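Local coordinates for protein molybdopterin synthase catalytic subunit (Homo sapiens, PDB 5MPO) that catalyses the conversion of precursor Z into molybdopterin, taking two sulfur atoms from the thiocarboxylated small subunit MOCS2A to build the dithiolene group, at residues Q36-I39 / A45-L48; S83-R86 / P90-H93; D131-K134 / P138-K141. One frame throughout, in Å; residues are numbered along the deposited sequence.

Contact 1: residues Q36-I39 / A45-L48; sequences QLVI and AISL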
loop_
_atom_site.group_PDB
_atom_site.type_symbol
_atom_site.label_atom_id
_atom_site.label_comp_id
_atom_site.label_asym_id
_atom_site.label_seq_id
_atom_site.Cartn_x
_atom_site.Cartn_y
_atom_site.Cartn_z
ATOM N N GLN C 36 -5.667 -5.935 10.778
ATOM C CA GLN C 36 -6.878 -6.658 11.283
ATOM C C GLN C 36 -8.064 -5.754 11.522
ATOM O O GLN C 36 -9.200 -6.182 11.449
ATOM C CB GLN C 36 -6.594 -7.454 12.570
ATOM N N LEU C 37 -7.819 -4.484 11.789
ATOM C CA LEU C 37 -8.894 -3.576 12.076
ATOM C C LEU C 37 -9.646 -3.264 10.817
ATOM O O LEU C 37 -10.799 -2.845 10.898
ATOM C CB LEU C 37 -8.371 -2.308 12.718
ATOM C CG LEU C 37 -7.826 -2.489 14.147
ATOM C CD1 LEU C 37 -7.067 -1.246 14.575
ATOM C CD2 LEU C 37 -8.949 -2.744 15.160
ATOM N N VAL C 38 -9.035 -3.495 9.649
ATOM C CA VAL C 38 -9.723 -3.184 8.378
ATOM C C VAL C 38 -10.222 -4.390 7.573
ATOM O O VAL C 38 -10.886 -4.202 6.590
ATOM C CB VAL C 38 -8.921 -2.183 7.497
ATOM C CG1 VAL C 38 -8.495 -0.951 8.311
ATOM C CG2 VAL C 38 -7.707 -2.816 6.831
ATOM N N ILE C 39 -9.931 -5.613 7.987
ATOM C CA ILE C 39 -10.412 -6.794 7.270
ATOM C C ILE C 39 -11.945 -6.821 7.188
ATOM O O ILE C 39 -12.614 -6.434 8.117
ATOM C CB ILE C 39 -9.944 -8.073 7.984
ATOM C CG1 ILE C 39 -8.463 -8.298 7.698
ATOM C CG2 ILE C 39 -10.737 -9.304 7.520
ATOM C CD1 ILE C 39 -7.785 -9.251 8.662
ATOM N N ALA C 45 -9.392 -6.383 -1.045
ATOM C CA ALA C 45 -8.109 -5.644 -1.098
ATOM C C ALA C 45 -7.879 -4.767 0.150
ATOM O O ALA C 45 -8.768 -4.050 0.582
ATOM C CB ALA C 45 -8.048 -4.788 -2.354
ATOM N N ILE C 46 -6.676 -4.848 0.695
ATOM C CA ILE C 46 -6.213 -3.987 1.754
ATOM C C ILE C 46 -4.924 -3.398 1.263
ATOM O O ILE C 46 -4.018 -4.182 0.919
ATOM C CB ILE C 46 -5.931 -4.798 3.021
ATOM C CG1 ILE C 46 -7.232 -5.444 3.493
ATOM C CG2 ILE C 46 -5.337 -3.926 4.117
ATOM C CD1 ILE C 46 -7.069 -6.305 4.723
ATOM N N SER C 47 -4.845 -2.058 1.166
ATOM C CA SER C 47 -3.545 -1.418 0.951
ATOM C C SER C 47 -3.114 -0.882 2.274
ATOM O O SER C 47 -3.950 -0.481 3.056
ATOM C CB SER C 47 -3.573 -0.320 -0.122
ATOM O OG SER C 47 -4.002 -0.900 -1.351
ATOM N N LEU C 48 -1.813 -0.878 2.520
ATOM C CA LEU C 48 -1.236 -0.279 3.724
ATOM C C LEU C 48 -0.032 0.568 3.397
ATOM O O LEU C 48 0.678 0.299 2.427
ATOM C CB LEU C 48 -0.804 -1.329 4.745
ATOM C CG LEU C 48 -1.910 -2.189 5.337
ATOM C CD1 LEU C 48 -1.864 -3.551 4.706
ATOM C CD2 LEU C 48 -1.743 -2.351 6.822
#
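Ile39 and Ile46 are the closest backbone pair between 36-39 and 45-48, with 7.5 Å from CA to CA. The end region of helix 31-38 and the residue after it meet the first residues of a strand through side chains. Ile46 carries the strand side of the contact. Its CB is directed at segment 36-39, and both its branches are used. The CG2 methyl meets Val38 CG2 at 3.8 Å. The longer branch reaches further, and its CD1 lies 3.8 Å from Ile39 CG1. CD1 also comes to 4.1 Å from Val38 CG2, so this one valine methyl meets both branches of the isoleucine.

Val38 points its CB toward the strand. Its CG2 sits between the backbone N and the carbonyl carbon (chi1 of -50° to CG1), and this places that methyl against Ile46. Ile39 behaves otherwise. Its CB turns away from the strand, and it touches Ile46 through the CG1 methylene near its base. Ile46 has CG1 anti to its own carbonyl carbon and an extended chi2 of 178°, which carries CD1 out to Ile39. The chemistry is wholly apolar. Val38 and Ile46 are buried, while Ile39 is partly exposed.

The contact joins helix 31-38 to strand 45-52, which is an outermost strand of the mixed sheet within this chain. Val38 also packs on His93 and Ala95 of strand 91-99 and on Ala113 of strand 108-116, so it lies across several strands. Ser47 turns away from segment 36-39 and packs on Leu123 and Val126 of helix 119-136. The sheet does not stop at this edge: residues 46-48 pair antiparallel with a strand of the second subunit, another copy of this protein.

Contact 2: residues S83-R86 / P90-H93; sequences SDIR and PVKH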
loop_
_atom_site.group_PDB
_atom_site.type_symbol
_atom_site.label_atom_id
_atom_site.label_comp_id
_atom_site.label_asym_id
_atom_site.label_seq_id
_atom_site.Cartn_x
_atom_site.Cartn_y
_atom_site.Cartn_z
ATOM N N SER C 83 -13.533 11.142 5.482
ATOM C CA SER C 83 -14.809 11.505 4.947
ATOM C C SER C 83 -14.650 11.888 3.459
ATOM O O SER C 83 -15.452 11.563 2.607
ATOM C CB SER C 83 -15.346 12.638 5.853
ATOM O OG SER C 83 -16.493 13.218 5.317
ATOM N N ASP C 84 -13.585 12.583 3.130
ATOM C CA ASP C 84 -13.342 12.922 1.756
ATOM C C ASP C 84 -13.018 11.680 0.922
ATOM O O ASP C 84 -13.473 11.547 -0.200
ATOM C CB ASP C 84 -12.225 13.934 1.715
ATOM C CG ASP C 84 -12.707 15.349 2.218
ATOM O OD1 ASP C 84 -13.936 15.659 2.235
ATOM O OD2 ASP C 84 -11.850 16.156 2.565
ATOM N N ILE C 85 -12.242 10.781 1.480
ATOM C CA ILE C 85 -11.976 9.528 0.844
ATOM C C ILE C 85 -13.275 8.815 0.509
ATOM O O ILE C 85 -13.441 8.373 -0.612
ATOM C CB ILE C 85 -11.097 8.616 1.701
ATOM C CG1 ILE C 85 -9.636 9.079 1.615
ATOM C CG2 ILE C 85 -11.207 7.178 1.248
ATOM C CD1 ILE C 85 -8.723 8.364 2.569
ATOM N N ARG C 86 -14.205 8.757 1.442
ATOM C CA ARG C 86 -15.482 8.079 1.165
ATOM C C ARG C 86 -16.394 8.854 0.177
ATOM O O ARG C 86 -17.350 8.308 -0.327
ATOM C CB ARG C 86 -16.235 7.822 2.459
ATOM C CG ARG C 86 -15.548 6.855 3.370
ATOM C CD ARG C 86 -16.244 6.795 4.725
ATOM N NE ARG C 86 -15.469 5.986 5.688
ATOM C CZ ARG C 86 -15.350 4.662 5.678
ATOM N NH1 ARG C 86 -15.973 3.927 4.792
ATOM N NH2 ARG C 86 -14.613 4.053 6.598
ATOM N N PRO C 90 -14.969 3.761 -3.178
ATOM C CA PRO C 90 -15.823 2.745 -2.521
ATOM C C PRO C 90 -15.090 1.912 -1.488
ATOM O O PRO C 90 -15.044 0.689 -1.582
ATOM C CB PRO C 90 -16.245 1.841 -3.687
ATOM C CG PRO C 90 -15.087 1.889 -4.634
ATOM C CD PRO C 90 -14.616 3.342 -4.566
ATOM N N VAL C 91 -14.605 2.552 -0.447
ATOM C CA VAL C 91 -13.833 1.842 0.572
ATOM C C VAL C 91 -14.753 1.353 1.687
ATOM O O VAL C 91 -15.796 1.936 1.928
ATOM C CB VAL C 91 -12.679 2.727 1.142
ATOM C CG1 VAL C 91 -11.791 3.218 0.012
ATOM C CG2 VAL C 91 -13.201 3.906 1.988
ATOM N N LYS C 92 -14.322 0.342 2.424
ATOM C CA LYS C 92 -15.095 -0.121 3.541
ATOM C C LYS C 92 -14.613 0.517 4.846
ATOM O O LYS C 92 -15.293 1.389 5.355
ATOM C CB LYS C 92 -15.053 -1.643 3.616
ATOM C CG LYS C 92 -15.977 -2.224 4.666
ATOM C CD LYS C 92 -17.403 -1.727 4.450
ATOM C CE LYS C 92 -18.415 -2.491 5.278
ATOM N NZ LYS C 92 -19.735 -1.815 5.185
ATOM N N HIS C 93 -13.439 0.088 5.327
ATOM C CA HIS C 93 -12.784 0.540 6.551
ATOM C C HIS C 93 -11.439 1.327 6.271
ATOM O O HIS C 93 -10.658 0.985 5.370
ATOM C CB HIS C 93 -12.401 -0.658 7.466
ATOM C CG HIS C 93 -13.519 -1.601 7.762
ATOM N ND1 HIS C 93 -14.740 -1.190 8.250
ATOM C CD2 HIS C 93 -13.586 -2.953 7.664
ATOM C CE1 HIS C 93 -15.519 -2.244 8.405
ATOM N NE2 HIS C 93 -14.831 -3.326 8.068
#
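Arg86 reaches from helix 73-88 to the backbone of 90-93 and grips one atom, Lys92 O, with both terminal nitrogens. NH1 lies 2.7 Å from Lys92 O, with an N-H...O angle of 157°. The second bond, from NH2 to Lys92 O, is 3.0 Å long and more bent at 136°. The oxygen lies in the guanidinium plane, yet both nitrogens approach from the same face of the carbonyl plane. The side chain is extended from CG to NE, which carries the guanidinium across to the carbonyl.

The tighter packing is around Val91. Its CG2 sits over one guanidinium face and meets Ile85 CG2 at 3.9 Å. Ile85 is buried and also touches Ala125 and Tyr128 of helix 119-136. Helix 73-88 here runs through a short loop into strand 91-99 of the mixed sheet, in the alpha/beta fold of the MoaE family.

The more exposed side holds Arg86, whose NH2 also forms a salt bridge with Asp20. With an alanine here, Lys92 O would probably lose its two strong donors and Asp20 its positive mate. Lys92 is partly exposed too; its side chain starts away from the helix, and its NZ bonds Glu16 O.

Contact 3: residues D131-K134 / P138-K141; sequences DTLK and PIWK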
loop_
_atom_site.group_PDB
_atom_site.type_symbol
_atom_site.label_atom_id
_atom_site.label_comp_id
_atom_site.label_asym_id
_atom_site.label_seq_id
_atom_site.Cartn_x
_atom_site.Cartn_y
_atom_site.Cartn_z
ATOM N N ASP C 131 -0.564 11.509 1.602
ATOM C CA ASP C 131 -0.297 12.831 1.052
ATOM C C ASP C 131 -1.006 13.974 1.745
ATOM O O ASP C 131 -0.445 15.089 1.910
ATOM C CB ASP C 131 -0.659 12.902 -0.457
ATOM C CG ASP C 131 0.320 12.057 -1.334
ATOM O OD1 ASP C 131 1.374 11.565 -0.835
ATOM O OD2 ASP C 131 0.014 11.854 -2.512
ATOM N N THR C 132 -2.266 13.727 2.019
ATOM C CA THR C 132 -3.115 14.718 2.597
ATOM C C THR C 132 -2.720 14.881 4.085
ATOM O O THR C 132 -2.614 15.977 4.558
ATOM C CB THR C 132 -4.574 14.341 2.375
ATOM O OG1 THR C 132 -4.751 14.059 0.980
ATOM C CG2 THR C 132 -5.536 15.514 2.856
ATOM N N LEU C 133 -2.382 13.792 4.762
ATOM C CA LEU C 133 -1.919 13.864 6.100
ATOM C C LEU C 133 -0.679 14.747 6.181
ATOM O O LEU C 133 -0.566 15.560 7.105
ATOM C CB LEU C 133 -1.615 12.472 6.626
ATOM C CG LEU C 133 -1.131 12.469 8.087
ATOM C CD1 LEU C 133 -1.796 11.435 8.994
ATOM C CD2 LEU C 133 0.411 12.340 8.182
ATOM N N LYS C 134 0.247 14.588 5.239
ATOM C CA LYS C 134 1.529 15.303 5.300
ATOM C C LYS C 134 1.324 16.751 4.970
ATOM O O LYS C 134 2.093 17.572 5.392
ATOM C CB LYS C 134 2.577 14.686 4.377
ATOM C CG LYS C 134 3.102 13.350 4.926
ATOM C CD LYS C 134 4.143 12.688 4.009
ATOM C CE LYS C 134 5.559 12.664 4.573
ATOM N NZ LYS C 134 5.633 11.884 5.844
ATOM N N PRO C 138 -1.892 18.764 11.606
ATOM C CA PRO C 138 -0.961 19.469 12.505
ATOM C C PRO C 138 -0.135 18.528 13.360
ATOM O O PRO C 138 -0.493 18.228 14.493
ATOM C CB PRO C 138 -1.887 20.344 13.338
ATOM C CG PRO C 138 -3.119 19.586 13.413
ATOM C CD PRO C 138 -3.271 18.974 12.054
ATOM N N ILE C 139 0.912 17.992 12.724
ATOM C CA ILE C 139 1.882 17.076 13.305
ATOM C C ILE C 139 3.245 17.577 12.820
ATOM O O ILE C 139 3.313 18.251 11.777
ATOM C CB ILE C 139 1.696 15.645 12.802
ATOM C CG1 ILE C 139 0.308 15.110 13.103
ATOM C CG2 ILE C 139 2.687 14.683 13.445
ATOM C CD1 ILE C 139 -0.094 14.015 12.143
ATOM N N TRP C 140 4.300 17.331 13.603
ATOM C CA TRP C 140 5.642 17.895 13.341
ATOM C C TRP C 140 6.671 16.920 13.844
ATOM O O TRP C 140 6.423 16.291 14.869
ATOM C CB TRP C 140 5.883 19.250 14.082
ATOM C CG TRP C 140 4.972 20.318 13.710
ATOM C CD1 TRP C 140 5.152 21.262 12.730
ATOM C CD2 TRP C 140 3.689 20.581 14.307
ATOM N NE1 TRP C 140 4.032 22.091 12.647
ATOM C CE2 TRP C 140 3.126 21.697 13.614
ATOM C CE3 TRP C 140 2.966 19.990 15.373
ATOM C CZ2 TRP C 140 1.878 22.247 13.966
ATOM C CZ3 TRP C 140 1.707 20.499 15.685
ATOM C CH2 TRP C 140 1.179 21.644 14.991
ATOM N N LYS C 141 7.805 16.809 13.144
ATOM C CA LYS C 141 8.906 15.906 13.551
ATOM C C LYS C 141 10.208 16.667 13.771
ATOM O O LYS C 141 10.473 17.662 13.096
ATOM C CB LYS C 141 9.128 14.763 12.537
ATOM C CG LYS C 141 9.347 15.145 11.079
ATOM C CD LYS C 141 9.811 13.935 10.260
ATOM C CE LYS C 141 9.478 14.049 8.766
ATOM N NZ LYS C 141 8.102 13.502 8.421
#
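The amino ends of Lys134 and Lys141 lie close, NZ to NZ 3.9 Å, between the end region of helix 119-136 and strand 139-145. The Lys134 chain bends at chi3 and chi4. That of Lys141 bends at its last torsion (chi4 -88°), which turns NZ back toward Lys134. Beside this polar pair lies an apolar one: Leu133 CD2 and Ile139 CD1 approach to 4.3 Å, a light contact between two buried side chains. Ile139 directs its CB at the helix.

Neighbours hold these groups in place. Lys134 NZ donates to the backbone of the chain of another protein. Lys141 packs on Leu65 and Tyr67 of strand 60-69, and Ile139 on Ala69. Asp131, nearly one turn before Lys134, makes a salt bridge with Arg119 of the second subunit, and Lys134 packs on that same arginine.

Lys134 and Lys141 are both predicted to bind substrate, and so is Arg119. The grouping is consistent with a basic pocket for the phosphate-bearing pterin precursor, in an active site of molybdopterin synthase at the interface of the two copies.

In the fold
Contact 1 is buried, whereas contacts 2 and 3 are only partly buried. Contacts 1 and 2 reach the same mixed sheet and touch each other: Val38 O lies 3.2 Å from His93 CD2. Contact 3 belongs to the other sheet, with its centre about 22 Å from that of contact 1, on the opposite side of the chain's centre. Each joins a helix to the strand that follows it. The chemistry changes with place. Contact 1 is purely aliphatic, contact 2 adds an arginine-to-carbonyl grip, and contact 3 pairs a light apolar touch with two lysines. Contacts 1 and 3 meet the second subunit, and contact 3 also the chain of another protein; no other chain of the assembly touches contact 2.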